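Local coordinates for zinc chaperone AztD (Citrobacter koseri, PDB 6CMK), which acts as a periplasmic zinc chaperone, handing one zinc ion directly to the solute-binding protein AztC of the AztABCD transport system, at residues W36-A41 with N49-L54; K58-N63 with D110-L115; R354-D359 with F393-V398; N360-T365 with L375-F380; K371-D376 with T383-V388. All blocks are in the same frame, centred on the assembly; numbering follows the deposited sequence.

Contact 1. Residues W36-A41 with N49-L54; sequences WRLFIA and NVIDAL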
# COMPACT_ATOMS: atom_id res chain seq x y z
N TRP B 36 15.49 -7.70 0.29
CA TRP B 36 14.63 -8.58 1.07
C TRP B 36 15.47 -9.31 2.10
O TRP B 36 16.61 -9.69 1.82
CB TRP B 36 13.91 -9.61 0.20
CG TRP B 36 12.89 -9.06 -0.78
CD1 TRP B 36 13.16 -8.41 -1.95
CD2 TRP B 36 11.47 -9.16 -0.69
NE1 TRP B 36 11.99 -8.09 -2.59
CE2 TRP B 36 10.94 -8.53 -1.84
CE3 TRP B 36 10.60 -9.69 0.25
CZ2 TRP B 36 9.57 -8.45 -2.06
CZ3 TRP B 36 9.24 -9.61 0.02
CH2 TRP B 36 8.75 -8.98 -1.13
N ARG B 37 14.90 -9.53 3.28
CA ARG B 37 15.61 -10.15 4.39
C ARG B 37 14.76 -11.23 5.04
O ARG B 37 13.55 -11.08 5.17
CB ARG B 37 16.02 -9.10 5.41
CG ARG B 37 17.12 -8.22 4.88
CD ARG B 37 17.39 -7.02 5.75
NE ARG B 37 18.42 -6.20 5.14
CZ ARG B 37 18.95 -5.12 5.70
NH1 ARG B 37 18.56 -4.73 6.89
NH2 ARG B 37 19.90 -4.45 5.05
N LEU B 38 15.42 -12.32 5.40
CA LEU B 38 14.82 -13.40 6.17
C LEU B 38 15.19 -13.24 7.64
O LEU B 38 16.32 -12.89 7.97
CB LEU B 38 15.32 -14.77 5.71
CG LEU B 38 15.28 -15.06 4.21
CD1 LEU B 38 15.91 -16.43 3.93
CD2 LEU B 38 13.85 -14.99 3.73
N PHE B 39 14.23 -13.55 8.50
CA PHE B 39 14.46 -13.61 9.94
C PHE B 39 14.09 -15.02 10.38
O PHE B 39 12.96 -15.46 10.15
CB PHE B 39 13.65 -12.53 10.66
CG PHE B 39 14.06 -11.15 10.25
CD1 PHE B 39 13.61 -10.62 9.06
CD2 PHE B 39 14.93 -10.41 11.02
CE1 PHE B 39 14.01 -9.37 8.65
CE2 PHE B 39 15.33 -9.15 10.62
CZ PHE B 39 14.87 -8.63 9.44
N ILE B 40 15.05 -15.73 10.97
CA ILE B 40 14.93 -17.16 11.19
C ILE B 40 15.25 -17.46 12.64
O ILE B 40 16.34 -17.14 13.12
CB ILE B 40 15.87 -17.96 10.27
CG1 ILE B 40 15.69 -17.55 8.80
CG2 ILE B 40 15.59 -19.44 10.42
CD1 ILE B 40 16.98 -17.05 8.19
N ALA B 41 14.30 -18.09 13.32
CA ALA B 41 14.47 -18.46 14.72
C ALA B 41 14.89 -19.92 14.84
O ALA B 41 14.34 -20.79 14.16
CB ALA B 41 13.18 -18.22 15.51
N ASN B 49 18.50 -15.36 13.49
CA ASN B 49 19.43 -15.04 12.42
C ASN B 49 18.73 -14.20 11.35
O ASN B 49 17.55 -14.38 11.06
CB ASN B 49 19.99 -16.31 11.79
CG ASN B 49 21.01 -17.00 12.68
OD1 ASN B 49 22.08 -16.46 12.95
ND2 ASN B 49 20.69 -18.20 13.12
N VAL B 50 19.49 -13.27 10.77
CA VAL B 50 19.00 -12.41 9.69
C VAL B 50 19.86 -12.71 8.47
O VAL B 50 21.09 -12.69 8.56
CB VAL B 50 19.08 -10.91 10.05
CG1 VAL B 50 18.35 -10.07 8.97
CG2 VAL B 50 18.49 -10.66 11.43
N ILE B 51 19.20 -12.98 7.36
CA ILE B 51 19.88 -13.42 6.14
C ILE B 51 19.35 -12.58 5.00
O ILE B 51 18.15 -12.28 4.93
CB ILE B 51 19.64 -14.92 5.91
CG1 ILE B 51 20.39 -15.71 6.99
CG2 ILE B 51 20.06 -15.36 4.49
CD1 ILE B 51 20.42 -17.21 6.81
N ASP B 52 20.25 -12.17 4.11
CA ASP B 52 19.85 -11.53 2.87
C ASP B 52 19.14 -12.56 1.99
O ASP B 52 19.74 -13.56 1.60
CB ASP B 52 21.07 -10.95 2.16
CG ASP B 52 20.71 -10.13 0.92
OD1 ASP B 52 19.66 -10.38 0.28
OD2 ASP B 52 21.49 -9.22 0.59
N ALA B 53 17.86 -12.32 1.70
CA ALA B 53 17.07 -13.33 1.00
C ALA B 53 17.56 -13.52 -0.44
O ALA B 53 17.35 -14.59 -1.02
CB ALA B 53 15.60 -12.93 0.98
N LEU B 54 18.18 -12.50 -1.03
CA LEU B 54 18.48 -12.56 -2.45
C LEU B 54 19.75 -13.36 -2.75
O LEU B 54 19.86 -13.94 -3.84
CB LEU B 54 18.57 -11.14 -3.01
CG LEU B 54 17.37 -10.23 -2.65
CD1 LEU B 54 17.46 -8.89 -3.36
CD2 LEU B 54 16.02 -10.89 -2.96
O HOH W 1 18.43 -8.01 -0.07
O HOH W 2 18.23 -19.63 12.74

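Contact 2. Residues K58-N63 with D110-L115; sequences KLATFN and DAPKLL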
# COMPACT_ATOMS: atom_id res chain seq x y z
N LYS B 58 24.86 -13.86 5.57
CA LYS B 58 24.44 -13.61 6.94
C LYS B 58 24.62 -12.13 7.26
O LYS B 58 25.72 -11.59 7.11
CB LYS B 58 25.26 -14.48 7.90
CG LYS B 58 25.41 -15.94 7.48
CD LYS B 58 24.15 -16.75 7.78
CE LYS B 58 24.05 -17.12 9.25
NZ LYS B 58 22.76 -17.79 9.57
N LEU B 59 23.54 -11.48 7.67
CA LEU B 59 23.59 -10.08 8.04
C LEU B 59 23.75 -9.87 9.54
O LEU B 59 24.40 -8.90 9.95
CB LEU B 59 22.33 -9.37 7.56
CG LEU B 59 22.31 -8.75 6.16
CD1 LEU B 59 23.15 -9.53 5.15
CD2 LEU B 59 20.86 -8.65 5.68
N ALA B 60 23.16 -10.73 10.36
CA ALA B 60 23.20 -10.52 11.80
C ALA B 60 22.75 -11.79 12.52
O ALA B 60 21.98 -12.59 11.97
CB ALA B 60 22.31 -9.35 12.23
N THR B 61 23.25 -11.94 13.74
CA THR B 61 22.75 -12.93 14.69
C THR B 61 22.39 -12.17 15.96
O THR B 61 23.21 -11.42 16.49
CB THR B 61 23.80 -14.00 14.98
OG1 THR B 61 24.14 -14.67 13.76
CG2 THR B 61 23.26 -15.03 15.96
N PHE B 62 21.16 -12.35 16.43
CA PHE B 62 20.69 -11.72 17.65
C PHE B 62 20.48 -12.78 18.71
O PHE B 62 19.80 -13.78 18.47
CB PHE B 62 19.40 -10.95 17.41
CG PHE B 62 19.54 -9.82 16.46
CD1 PHE B 62 20.51 -8.85 16.66
CD2 PHE B 62 18.73 -9.73 15.35
CE1 PHE B 62 20.66 -7.80 15.78
CE2 PHE B 62 18.87 -8.68 14.47
CZ PHE B 62 19.84 -7.72 14.68
N ASN B 63 21.04 -12.54 19.88
CA ASN B 63 20.80 -13.41 21.02
C ASN B 63 19.67 -12.82 21.85
O ASN B 63 19.71 -11.64 22.23
CB ASN B 63 22.08 -13.57 21.85
CG ASN B 63 23.21 -14.16 21.04
OD1 ASN B 63 23.16 -15.32 20.63
ND2 ASN B 63 24.24 -13.36 20.79
N ASP B 110 19.02 0.08 6.19
CA ASP B 110 20.02 0.16 7.24
C ASP B 110 20.30 -1.24 7.74
O ASP B 110 19.60 -2.20 7.40
CB ASP B 110 19.54 1.05 8.39
CG ASP B 110 19.12 2.43 7.93
OD1 ASP B 110 19.94 3.11 7.27
OD2 ASP B 110 17.97 2.83 8.21
N ALA B 111 21.35 -1.37 8.56
CA ALA B 111 21.63 -2.66 9.17
C ALA B 111 20.47 -3.05 10.09
O ALA B 111 19.88 -2.19 10.73
CB ALA B 111 22.93 -2.62 9.97
N PRO B 112 20.12 -4.33 10.16
CA PRO B 112 19.13 -4.76 11.14
C PRO B 112 19.68 -4.57 12.54
O PRO B 112 20.89 -4.61 12.76
CB PRO B 112 18.91 -6.24 10.81
CG PRO B 112 20.22 -6.67 10.21
CD PRO B 112 20.71 -5.47 9.44
N LYS B 113 18.79 -4.32 13.50
CA LYS B 113 19.27 -4.12 14.86
C LYS B 113 18.21 -4.52 15.88
O LYS B 113 17.00 -4.45 15.62
CB LYS B 113 19.71 -2.67 15.09
CG LYS B 113 18.61 -1.64 15.01
CD LYS B 113 19.17 -0.23 15.15
CE LYS B 113 18.18 0.83 14.69
NZ LYS B 113 17.96 0.83 13.22
N LEU B 114 18.68 -4.93 17.04
CA LEU B 114 17.80 -5.19 18.17
C LEU B 114 17.38 -3.86 18.77
O LEU B 114 18.23 -3.03 19.10
CB LEU B 114 18.51 -6.04 19.22
CG LEU B 114 18.10 -7.49 19.43
CD1 LEU B 114 18.99 -8.10 20.50
CD2 LEU B 114 16.64 -7.62 19.82
N LEU B 115 16.09 -3.65 18.89
CA LEU B 115 15.60 -2.43 19.49
C LEU B 115 15.52 -2.57 20.99
O LEU B 115 15.52 -3.69 21.53
CB LEU B 115 14.23 -2.08 18.92
CG LEU B 115 14.25 -1.57 17.47
CD1 LEU B 115 12.85 -1.58 16.90
CD2 LEU B 115 14.89 -0.19 17.36

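Contact 3. Residues R354-D359 with F393-V398; sequences RIAVAD and FNIVAV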
# COMPACT_ATOMS: atom_id res chain seq x y z
N ARG B 354 9.06 -24.69 7.92
CA ARG B 354 8.22 -23.50 7.84
C ARG B 354 8.53 -22.79 6.53
O ARG B 354 9.67 -22.83 6.05
CB ARG B 354 8.47 -22.55 9.04
CG ARG B 354 8.14 -23.18 10.41
CD ARG B 354 6.63 -23.36 10.50
NE ARG B 354 6.15 -23.84 11.79
CZ ARG B 354 5.85 -25.10 12.09
NH1 ARG B 354 6.01 -26.06 11.19
NH2 ARG B 354 5.39 -25.39 13.30
N ILE B 355 7.50 -22.16 5.95
CA ILE B 355 7.56 -21.50 4.64
C ILE B 355 7.62 -19.99 4.83
O ILE B 355 6.89 -19.43 5.66
CB ILE B 355 6.34 -21.84 3.77
CG1 ILE B 355 5.93 -23.32 3.81
CG2 ILE B 355 6.59 -21.41 2.34
CD1 ILE B 355 4.48 -23.52 3.32
N ALA B 356 8.44 -19.32 4.03
CA ALA B 356 8.35 -17.87 3.82
C ALA B 356 8.46 -17.56 2.34
O ALA B 356 8.94 -18.37 1.55
CB ALA B 356 9.43 -17.10 4.59
N VAL B 357 8.02 -16.35 1.96
CA VAL B 357 8.11 -15.89 0.58
C VAL B 357 8.80 -14.53 0.56
O VAL B 357 8.43 -13.64 1.33
CB VAL B 357 6.72 -15.78 -0.08
CG1 VAL B 357 6.87 -15.40 -1.55
CG2 VAL B 357 5.94 -17.08 0.05
N ALA B 358 9.77 -14.37 -0.34
CA ALA B 358 10.44 -13.09 -0.55
C ALA B 358 10.69 -12.92 -2.04
O ALA B 358 11.27 -13.81 -2.68
CB ALA B 358 11.76 -13.00 0.21
N ASP B 359 10.27 -11.78 -2.58
CA ASP B 359 10.48 -11.43 -3.99
C ASP B 359 9.90 -12.55 -4.84
O ASP B 359 8.70 -12.85 -4.71
CB ASP B 359 11.97 -11.13 -4.21
CG ASP B 359 12.22 -10.28 -5.44
OD1 ASP B 359 11.27 -9.62 -5.92
OD2 ASP B 359 13.37 -10.28 -5.93
N PHE B 393 14.06 -22.81 12.15
CA PHE B 393 12.68 -23.23 12.37
C PHE B 393 11.70 -22.17 11.87
O PHE B 393 11.32 -22.18 10.70
CB PHE B 393 12.51 -23.55 13.86
CG PHE B 393 11.15 -24.04 14.25
CD1 PHE B 393 10.46 -24.94 13.46
CD2 PHE B 393 10.59 -23.63 15.44
CE1 PHE B 393 9.21 -25.39 13.84
CE2 PHE B 393 9.35 -24.08 15.82
CZ PHE B 393 8.65 -24.96 15.02
N ASN B 394 11.30 -21.24 12.74
CA ASN B 394 10.36 -20.20 12.33
C ASN B 394 11.04 -19.17 11.42
O ASN B 394 12.20 -18.82 11.61
CB ASN B 394 9.78 -19.48 13.55
CG ASN B 394 8.92 -20.39 14.40
OD1 ASN B 394 9.06 -20.44 15.63
ND2 ASN B 394 8.03 -21.11 13.76
N ILE B 395 10.28 -18.67 10.45
CA ILE B 395 10.86 -17.78 9.45
C ILE B 395 9.82 -16.76 9.01
O ILE B 395 8.64 -17.09 8.81
CB ILE B 395 11.43 -18.60 8.26
CG1 ILE B 395 12.05 -17.67 7.22
CG2 ILE B 395 10.35 -19.47 7.63
CD1 ILE B 395 12.85 -18.44 6.17
N VAL B 396 10.25 -15.51 8.89
CA VAL B 396 9.46 -14.47 8.24
C VAL B 396 10.39 -13.68 7.32
O VAL B 396 11.61 -13.70 7.47
CB VAL B 396 8.75 -13.52 9.24
CG1 VAL B 396 7.73 -14.29 10.09
CG2 VAL B 396 9.76 -12.77 10.11
N ALA B 397 9.78 -13.00 6.36
CA ALA B 397 10.51 -12.25 5.34
C ALA B 397 9.89 -10.87 5.16
O ALA B 397 8.66 -10.73 5.19
CB ALA B 397 10.50 -12.97 3.99
N VAL B 398 10.73 -9.86 4.93
CA VAL B 398 10.26 -8.52 4.58
C VAL B 398 11.07 -8.02 3.38
O VAL B 398 12.14 -8.54 3.06
CB VAL B 398 10.39 -7.51 5.75
CG1 VAL B 398 9.63 -7.99 6.97
CG2 VAL B 398 11.86 -7.22 6.09
O HOH W 3 6.07 -22.63 14.60
O HOH W 4 6.52 -17.20 7.05
O HOH W 5 7.21 -11.51 2.60

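Contact 4. Residues N360-T365 with L375-F380; sequences NKIYVT and LDATSF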
# COMPACT_ATOMS: atom_id res chain seq x y z
N ASN B 360 10.69 -13.20 -5.69
CA ASN B 360 10.18 -14.26 -6.55
C ASN B 360 10.66 -15.64 -6.10
O ASN B 360 10.81 -16.55 -6.92
CB ASN B 360 10.57 -13.98 -8.00
CG ASN B 360 10.00 -12.67 -8.51
OD1 ASN B 360 8.93 -12.23 -8.06
ND2 ASN B 360 10.70 -12.03 -9.43
N LYS B 361 10.89 -15.79 -4.80
CA LYS B 361 11.43 -17.01 -4.24
C LYS B 361 10.60 -17.47 -3.05
O LYS B 361 10.03 -16.65 -2.31
CB LYS B 361 12.89 -16.83 -3.80
CG LYS B 361 13.85 -16.63 -4.95
CD LYS B 361 15.22 -16.22 -4.45
CE LYS B 361 16.27 -16.37 -5.54
NZ LYS B 361 17.65 -16.24 -4.99
N ILE B 362 10.58 -18.78 -2.87
CA ILE B 362 9.95 -19.43 -1.73
C ILE B 362 11.04 -20.09 -0.90
O ILE B 362 11.98 -20.69 -1.45
CB ILE B 362 8.91 -20.48 -2.18
CG1 ILE B 362 7.85 -19.83 -3.09
CG2 ILE B 362 8.23 -21.10 -0.96
CD1 ILE B 362 7.01 -20.86 -3.82
N TYR B 363 10.93 -19.97 0.41
CA TYR B 363 11.94 -20.43 1.35
C TYR B 363 11.32 -21.43 2.32
O TYR B 363 10.28 -21.15 2.92
CB TYR B 363 12.55 -19.26 2.14
CG TYR B 363 13.20 -18.25 1.25
CD1 TYR B 363 12.42 -17.31 0.57
CD2 TYR B 363 14.57 -18.24 1.04
CE1 TYR B 363 13.00 -16.40 -0.28
CE2 TYR B 363 15.16 -17.32 0.20
CZ TYR B 363 14.36 -16.40 -0.45
OH TYR B 363 14.92 -15.47 -1.31
N VAL B 364 11.95 -22.59 2.46
CA VAL B 364 11.44 -23.65 3.32
C VAL B 364 12.56 -24.05 4.26
O VAL B 364 13.62 -24.51 3.81
CB VAL B 364 10.96 -24.87 2.51
CG1 VAL B 364 10.47 -25.97 3.45
CG2 VAL B 364 9.85 -24.47 1.54
N THR B 365 12.34 -23.89 5.56
CA THR B 365 13.35 -24.32 6.51
C THR B 365 13.34 -25.84 6.61
O THR B 365 12.29 -26.49 6.51
CB THR B 365 13.13 -23.70 7.89
OG1 THR B 365 11.84 -24.07 8.40
CG2 THR B 365 13.23 -22.19 7.80
N LEU B 375 13.28 -21.98 -3.56
CA LEU B 375 12.59 -22.34 -4.79
C LEU B 375 12.22 -21.09 -5.57
O LEU B 375 11.85 -20.07 -4.99
CB LEU B 375 11.31 -23.13 -4.53
CG LEU B 375 11.47 -24.47 -3.81
CD1 LEU B 375 11.32 -24.31 -2.30
CD2 LEU B 375 10.45 -25.45 -4.36
N ASP B 376 12.27 -21.21 -6.90
CA ASP B 376 11.70 -20.18 -7.75
C ASP B 376 10.18 -20.27 -7.69
O ASP B 376 9.61 -21.36 -7.86
CB ASP B 376 12.20 -20.34 -9.18
CG ASP B 376 11.59 -19.32 -10.13
OD1 ASP B 376 12.04 -18.16 -10.12
OD2 ASP B 376 10.65 -19.68 -10.87
N ALA B 377 9.51 -19.15 -7.43
CA ALA B 377 8.09 -19.22 -7.13
C ALA B 377 7.26 -19.65 -8.34
O ALA B 377 6.27 -20.38 -8.19
CB ALA B 377 7.58 -17.88 -6.61
N THR B 378 7.64 -19.21 -9.53
CA THR B 378 6.80 -19.47 -10.69
C THR B 378 7.07 -20.84 -11.30
O THR B 378 6.13 -21.55 -11.66
CB THR B 378 6.98 -18.36 -11.73
OG1 THR B 378 8.36 -18.27 -12.11
CG2 THR B 378 6.52 -17.02 -11.16
N SER B 379 8.34 -21.24 -11.39
CA SER B 379 8.68 -22.58 -11.86
C SER B 379 8.46 -23.63 -10.78
O SER B 379 8.29 -24.82 -11.09
CB SER B 379 10.13 -22.64 -12.34
OG SER B 379 11.03 -22.72 -11.25
N PHE B 380 8.48 -23.23 -9.52
CA PHE B 380 8.22 -24.13 -8.41
C PHE B 380 9.27 -25.24 -8.35
O PHE B 380 8.97 -26.40 -8.09
CB PHE B 380 6.81 -24.72 -8.50
CG PHE B 380 6.14 -24.89 -7.17
CD1 PHE B 380 5.86 -23.80 -6.37
CD2 PHE B 380 5.77 -26.15 -6.72
CE1 PHE B 380 5.24 -23.96 -5.15
CE2 PHE B 380 5.14 -26.31 -5.51
CZ PHE B 380 4.87 -25.21 -4.72
O HOH W 6 13.47 -16.94 -8.45

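Contact 5. Residues K371-D376 with T383-V388; sequences KIIVLD and TSEISV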
# COMPACT_ATOMS: atom_id res chain seq x y z
N LYS B 371 19.47 -26.21 7.10
CA LYS B 371 19.47 -25.48 5.84
C LYS B 371 18.09 -24.92 5.54
O LYS B 371 17.10 -25.29 6.17
CB LYS B 371 19.96 -26.35 4.67
CG LYS B 371 19.05 -27.52 4.29
CD LYS B 371 19.69 -28.43 3.21
CE LYS B 371 21.00 -29.08 3.68
NZ LYS B 371 21.72 -29.84 2.61
N ILE B 372 18.06 -23.97 4.61
CA ILE B 372 16.84 -23.44 4.02
C ILE B 372 16.88 -23.76 2.54
O ILE B 372 17.87 -23.45 1.87
CB ILE B 372 16.72 -21.92 4.24
CG1 ILE B 372 16.76 -21.60 5.74
CG2 ILE B 372 15.45 -21.38 3.59
CD1 ILE B 372 16.91 -20.12 6.04
N ILE B 373 15.81 -24.37 2.03
CA ILE B 373 15.69 -24.65 0.60
C ILE B 373 15.06 -23.43 -0.08
O ILE B 373 14.10 -22.85 0.44
CB ILE B 373 14.84 -25.91 0.34
CG1 ILE B 373 15.34 -27.09 1.17
CG2 ILE B 373 14.83 -26.23 -1.15
CD1 ILE B 373 16.83 -27.34 1.10
N VAL B 374 15.59 -23.06 -1.24
CA VAL B 374 15.11 -21.89 -1.98
C VAL B 374 14.52 -22.35 -3.30
O VAL B 374 15.20 -23.04 -4.08
CB VAL B 374 16.23 -20.86 -2.23
CG1 VAL B 374 15.67 -19.60 -2.85
CG2 VAL B 374 16.97 -20.54 -0.94
N LEU B 375 13.28 -21.98 -3.56
CA LEU B 375 12.59 -22.34 -4.79
C LEU B 375 12.22 -21.09 -5.57
O LEU B 375 11.85 -20.07 -4.99
CB LEU B 375 11.31 -23.13 -4.53
CG LEU B 375 11.47 -24.47 -3.81
CD1 LEU B 375 11.32 -24.31 -2.30
CD2 LEU B 375 10.45 -25.45 -4.36
N ASP B 376 12.27 -21.21 -6.90
CA ASP B 376 11.70 -20.18 -7.75
C ASP B 376 10.18 -20.27 -7.69
O ASP B 376 9.61 -21.36 -7.86
CB ASP B 376 12.20 -20.34 -9.18
CG ASP B 376 11.59 -19.32 -10.13
OD1 ASP B 376 12.04 -18.16 -10.12
OD2 ASP B 376 10.65 -19.68 -10.87
N THR B 383 16.15 -23.72 -6.59
CA THR B 383 17.23 -23.01 -7.26
C THR B 383 18.49 -22.85 -6.41
O THR B 383 19.56 -22.64 -6.98
CB THR B 383 16.75 -21.63 -7.72
OG1 THR B 383 16.09 -20.95 -6.65
CG2 THR B 383 15.80 -21.77 -8.89
N SER B 384 18.40 -22.98 -5.09
CA SER B 384 19.58 -22.94 -4.24
C SER B 384 19.20 -23.46 -2.86
O SER B 384 18.04 -23.80 -2.60
CB SER B 384 20.16 -21.52 -4.14
OG SER B 384 19.23 -20.66 -3.51
N GLU B 385 20.18 -23.55 -1.98
CA GLU B 385 19.91 -23.81 -0.57
C GLU B 385 20.90 -23.01 0.26
O GLU B 385 22.02 -22.72 -0.18
CB GLU B 385 19.97 -25.31 -0.24
CG GLU B 385 21.30 -26.00 -0.46
CD GLU B 385 21.27 -27.44 0.02
OE1 GLU B 385 22.07 -27.80 0.90
OE2 GLU B 385 20.40 -28.20 -0.47
N ILE B 386 20.47 -22.63 1.46
CA ILE B 386 21.22 -21.77 2.36
C ILE B 386 21.53 -22.56 3.61
O ILE B 386 20.62 -23.11 4.24
CB ILE B 386 20.44 -20.50 2.72
CG1 ILE B 386 20.14 -19.67 1.48
CG2 ILE B 386 21.22 -19.66 3.74
CD1 ILE B 386 19.01 -18.69 1.69
N SER B 387 22.80 -22.59 4.00
CA SER B 387 23.23 -23.27 5.21
C SER B 387 23.06 -22.34 6.40
O SER B 387 23.48 -21.17 6.34
CB SER B 387 24.68 -23.74 5.09
OG SER B 387 25.14 -24.27 6.32
N VAL B 388 22.43 -22.84 7.46
CA VAL B 388 22.13 -22.06 8.66
C VAL B 388 22.38 -23.00 9.84
O VAL B 388 21.64 -23.98 10.01
CB VAL B 388 20.69 -21.53 8.70
CG1 VAL B 388 20.46 -20.68 9.94
CG2 VAL B 388 20.37 -20.74 7.44

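Contact 1. Residues W36-A41 with N49-L54
The ring of Phe-39 overlaps Val-50, whose CG1 lies over one ring face in a CH-pi contact, 4.0 Å from the Phe-39 centroid and 28° off the normal. Val-50 CG1 is anti to its backbone N (chi1 -171°) and CG2 is anti to the carbonyl carbon. With CG1 and CG2 splayed this way, both methyls reach the same rim atom, Phe-39 CE2, CG1 at 3.6 Å. The two residues form a non-hydrogen-bonded antiparallel pair. On the other sheet face Ile-40 CD1 crosses Ile-51 CD1 at 3.7 Å, and Leu-38 CD2 rests on Ala-53 CB at 3.9 Å. Backbone bonds lace Leu-38 to Ile-51 and Ile-40 to Asn-49 in both directions, making the hairpin of strands 32-42 and 47-52, the two middle strands of the first propeller blade. Where strand 47-52 ends, Asp-52 OD1 accepts the N-H of Leu-54 (2.9 Å) on its anti side but tilted from the carboxylate plane, an Asx turn. Ala-53 N donates to Trp-36 O from above the carbonyl plane, and Leu-54 CD2 comes to 3.9 Å from Trp-36 CD1. One water bridges Trp-36 N and Asp-52 OD1; another bridges Asn-49 ND2 and Ile-40 O, while Asn-49 OD1 bonds Thr-61. Leu-38, Phe-39, Ile-40, Val-50 and Ile-51 thus make an apolar middle, while Arg-37, on the Phe-39 face, sends its guanidinium out to Ser-94 and Asp-110.

Contact 2. Residues K58-N63 with D110-L115
Strand 58-63 and strand 113-115 run roughly the same way, 34° apart, and their axes come no closer than 8.3 Å. No hydrogen bond joins them. The CA atoms of Ala-60 and Pro-112 are 7.1 Å apart, so side chains fill the interval. Phe-62 reaches across it: CG is anti to the carbonyl carbon (chi1 -63°), and at the far end of the ring CZ lies 3.6 Å from Lys-113 CA, approaching that backbone obliquely. Pro-112 O lies at the ring edge, near its plane, 3.8 Å from Phe-62 CZ. These strands belong to two neighbouring blades of the beta propeller, strand 58-63 being outermost in the first and strand 113-120 part of the second. Leu-114 slides past Phe-62 in the opposite direction, its CG 3.9 Å from Phe-62 CD1, and its CD1 also nears Asn-63 O. A classic beta bulge, in which Leu-59 and Ala-60 both face Val-50, lets these two consecutive residues turn CB toward the second blade. Both meet the proline ring at one atom, Pro-112 CG, which is 4.0 Å from Ala-60 CB and 4.3 Å from Leu-59 CB. Arg-37 of the first blade packs on both Leu-59 and Pro-112, its NH1 bonding Asp-110 O and Ser-94 O.

Contact 3. Residues R354-D359 with F393-V398
Arg-354 starts against the backbone of Phe-393: its CB lies 3.3 Å from Phe-393 O, and CG is equally close to that oxygen. CB also touches Ile-395 CG2. A bend at chi2 (-69°) turns CD aside, and beyond it the chain lies alongside Phe-393 and Asn-394. NE donates to a water that also accepts from Asn-394 ND2, so the two donors, NE and ND2, share one oxygen at the guanidinium edge instead of meeting. At CZ the aromatic ring takes over: Phe-393 CE1 sits 3.7 Å above the guanidinium plane of Arg-354, over its centre, with the two planes 48° apart. NH2 ends 3.7 Å from Phe-393 CZ. Strands 355-358 and 392-403 belong to the last and first propeller blades, and they run side by side in the same direction, 13° apart, without a direct hydrogen bond. Two waters span the seam, one donating to Ile-355 O and Ile-395 O, the other to Val-357 O and Ala-397 O. Alanines and Ile-395 make the apolar contacts: Ala-356 CB meets Ile-395 CG1 at 3.8 Å, and Ala-397 CB nears Ala-358 CB (4.0 Å) as well as the backbone Val-357 O (3.4 Å). Asn-394 ND2 also stands over one face of the Phe-393 ring, offset toward the rim, while its OD1 bonds Asn-69.

Contact 4. Residues N360-T365 with L375-F380
The Phe-380 ring is met obliquely by Ile-362 CD1, which lies 3.8 Å from its CE1 and slightly farther from CD1; Leu-322, Gln-324, Gln-334 and Val-336 of the preceding blade also touch Phe-380. The flat peptide group of Asn-360 is approached from above: Ala-377 N donates to Asn-360 O at 3.0 Å from 40° out of the carbonyl plane. Ile-362 and Leu-375 instead exchange two bonds lying in their carbonyl planes, both 2.8 Å between N and O, as a hydrogen-bonded antiparallel pair. On their face of the sheet Ile-362 CG1 is anti to the carbonyl carbon (chi1 -56°) and approaches Ala-377 CB at 4.0 Å, while Val-364 CG2 crosses Leu-375 CD1 at 4.1 Å. This joins the two middle strands of the last blade, 361-366 and 371-376, and Ile-362 thereby packs on the turn that follows the second. In that turn the Asp-376 carboxylate works at both oxygens. Ser-379 N donates to OD2 at 2.8 Å nearly along its C-O axis, forming an Asx motif, and Thr-378 N adds a weak bond to the same atom. OD1 takes a water that also donates to Asn-360 O. Phe-380 N closes the turn onto Asp-376 O at 2.7 Å. Two backbone N-H groups, one weakly, and a water converge on this carboxylate, which would favour its ionised form beside the apolar face of Ile-362, Val-364 and Leu-375.

Contact 5. Residues K371-D376 with T383-V388
Val-374 O is gripped by two backbone N-H groups. Thr-383 N bonds it at 2.8 Å and Ser-384 N adds a weak bond at 3.4 Å, because Thr-383 and Ser-384 both face Val-374 in a classic beta bulge. Val-374 N donates to Ser-384 O, tilted 33° from its carbonyl plane. Ser-384 OG, in the crowded position between backbone N and carbonyl carbon (chi1 64°), lies against Val-374 CB at 3.3 Å. Beyond the bulge the register is regular, Ile-372 and Ile-386 bonding each other both ways. Val-374 CG2 crosses Ile-386 CD1 at 3.8 Å and Ile-372 CD1 crosses Val-388 CG2 at 3.8 Å, on a face that also packs against strand 47-52 of the first blade. The opposite face carries charge: Lys-371 NZ meets Glu-385 OE1 at 2.7 Å on the syn side, a salt bridge, with a bend at chi3 (62°) placing CE. Glu-385 OE2 is held by Lys-382, and Glu-385 lies alongside Ile-373, CB near CD1. Strands 371-376 and 381-387 form the outer hairpin of a four-stranded antiparallel blade, the last in this beta propeller.

Contacts 1, 4 and 5 bind neighbouring strands within a blade, whereas contacts 2 and 3 join different blades, and the chemistry divides accordingly: backbone hydrogen bonds in the first group, with a salt bridge added in contact 5, packing without hydrogen bonds in contact 2, side chains and waters in contact 3. Contacts 4 and 5 share strand 371-376; Val-364 O bonds Ile-373 N between them. Contacts 1, 3 and 4 are buried, contact 5 is partly buried and contact 2 lies at the surface. Strand 392-403 of contact 3 bonds to strand 32-42 of contact 1, so the C-terminal strand completes the N-terminal blade, a closure familiar in beta propellers. Tyr-363 OH to Ala-53 O ties contact 4 to contact 1.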